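Side-chain contact in PPC domain-containing protein (Archaeoglobus fulgidus, PDB 2H6L), which is of unknown function but binds zinc and carries a Plants and Prokaryotes Conserved (PCC) domain: residues His91-Leu94 / Glu99-Gly102. Residues are numbered along the deposited sequence; the frame is centred on the assembly and turned at random.
Sequences HVLL and EVYG. With ZN (zinc ion), chain D.
Leu94 and Tyr101 form an antiparallel hydrogen-bonded pair, and their two backbone bonds tie residues 91-94 to 99-102: Leu94 N donates to Tyr101 O at 2.9 Å, and Tyr101 N to Leu94 O at 2.8 Å. The second bond is the straighter, with 165° at its hydrogen. Leu93 faces Gly102 as a non-hydrogen-bonded pair, where Gly102 CA comes within 3.2 Å of Val92 O in a CA-H...O contact. The Tyr101 side chain sets out on the same face of the sheet as Leu94. Its CB lies 3.8 Å from Leu94 O, and CD2 is at the same distance from that oxygen, with the ring set obliquely to it; further out, OH gives a 2.8 Å hydrogen bond to Glu99 OE2, on the anti side of the carboxylate and somewhat out of its plane. Leu70 and Ile51 of the adjoining strands pack on this tyrosine. A phenylalanine in its place would probably leave the Glu99 carboxylate without this hydrogen-bond mate and freer to turn. The two segments belong to the beta hairpin of strands 85-96 and 99-110, part of the large antiparallel sheet of the PCC domain. On the opposite face of the sheet from Leu94 and Tyr101, Leu93 CD2 meets Val100 CG1 at 3.6 Å, the two side chains crossing at a slant. The first torsion of Val100 directs CG1 anti to the backbone N (chi1 -177°), toward that leucine methyl. Leu93 also packs against Leu93 of both neighbouring subunits, which places this leucine where the three chains meet. At the start of residues 91-94, His91 NE2 binds the zinc ion at 2.2 Å, a metal that His89 and His104 also ligate, while His91 ND1 hydrogen-bonds Ile72 O of the second subunit, which probably helps fix the rotation of the imidazole.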
loop_
_atom_site.group_PDB
_atom_site.type_symbol
_atom_site.label_atom_id
_atom_site.label_comp_id
_atom_site.label_asym_id
_atom_site.label_seq_id
_atom_site.Cartn_x
_atom_site.Cartn_y
_atom_site.Cartn_z
ATOM N N HIS A 91 3.174 6.708 6.442
ATOM C CA HIS A 91 3.532 7.556 5.321
ATOM C C HIS A 91 2.298 7.643 4.438
ATOM O O HIS A 91 1.544 6.674 4.320
ATOM C CB HIS A 91 4.719 6.975 4.547
ATOM C CG HIS A 91 6.049 7.292 5.163
ATOM N ND1 HIS A 91 7.225 7.289 4.444
ATOM C CD2 HIS A 91 6.384 7.645 6.426
ATOM C CE1 HIS A 91 8.226 7.629 5.236
ATOM N NE2 HIS A 91 7.742 7.851 6.445
ATOM N N VAL A 92 2.074 8.801 3.830
ATOM C CA VAL A 92 0.901 8.964 2.986
ATOM C C VAL A 92 1.131 9.757 1.726
ATOM O O VAL A 92 2.151 10.426 1.548
ATOM C CB VAL A 92 -0.250 9.696 3.724
ATOM C CG1 VAL A 92 -0.738 8.874 4.898
ATOM C CG2 VAL A 92 0.227 11.083 4.175
ATOM N N LEU A 93 0.136 9.656 0.858
ATOM C CA LEU A 93 0.071 10.382 -0.396
ATOM C C LEU A 93 -1.352 10.931 -0.366
ATOM O O LEU A 93 -2.327 10.177 -0.287
ATOM C CB LEU A 93 0.280 9.439 -1.578
ATOM C CG LEU A 93 1.756 9.257 -1.925
ATOM C CD1 LEU A 93 2.077 7.792 -2.159
ATOM C CD2 LEU A 93 2.073 10.098 -3.147
ATOM N N LEU A 94 -1.451 12.252 -0.369
ATOM C CA LEU A 94 -2.731 12.949 -0.322
ATOM C C LEU A 94 -2.828 13.862 -1.525
ATOM O O LEU A 94 -1.815 14.342 -2.030
ATOM C CB LEU A 94 -2.824 13.807 0.945
ATOM C CG LEU A 94 -3.109 13.221 2.330
ATOM C CD1 LEU A 94 -2.685 11.779 2.419
ATOM C CD2 LEU A 94 -2.393 14.077 3.369
ATOM N N GLU A 99 -2.692 17.046 -8.380
ATOM C CA GLU A 99 -2.202 17.758 -7.201
ATOM C C GLU A 99 -1.904 16.709 -6.143
ATOM O O GLU A 99 -2.805 16.253 -5.438
ATOM C CB GLU A 99 -3.264 18.727 -6.678
ATOM C CG GLU A 99 -2.763 19.700 -5.609
ATOM C CD GLU A 99 -3.893 20.477 -4.949
ATOM O OE1 GLU A 99 -4.918 20.720 -5.616
ATOM O OE2 GLU A 99 -3.757 20.856 -3.767
ATOM N N VAL A 100 -0.639 16.319 -6.032
ATOM C CA VAL A 100 -0.265 15.297 -5.067
ATOM C C VAL A 100 0.828 15.730 -4.101
ATOM O O VAL A 100 1.807 16.359 -4.492
ATOM C CB VAL A 100 0.195 14.011 -5.782
ATOM C CG1 VAL A 100 0.519 12.937 -4.759
ATOM C CG2 VAL A 100 -0.892 13.535 -6.741
ATOM N N TYR A 101 0.642 15.369 -2.835
ATOM C CA TYR A 101 1.590 15.685 -1.770
ATOM C C TYR A 101 1.894 14.356 -1.100
ATOM O O TYR A 101 1.072 13.443 -1.143
ATOM C CB TYR A 101 0.950 16.613 -0.738
ATOM C CG TYR A 101 0.378 17.887 -1.306
ATOM C CD1 TYR A 101 1.202 18.960 -1.641
ATOM C CD2 TYR A 101 -0.995 18.030 -1.488
ATOM C CE1 TYR A 101 0.667 20.148 -2.142
ATOM C CE2 TYR A 101 -1.537 19.210 -1.985
ATOM C CZ TYR A 101 -0.706 20.264 -2.305
ATOM O OH TYR A 101 -1.250 21.434 -2.760
ATOM N N GLY A 102 3.065 14.234 -0.486
ATOM C CA GLY A 102 3.397 12.985 0.174
ATOM C C GLY A 102 4.448 13.141 1.251
ATOM O O GLY A 102 5.235 14.088 1.223
HETATM ZN ZN ZN D . 8.556 8.321 8.433
#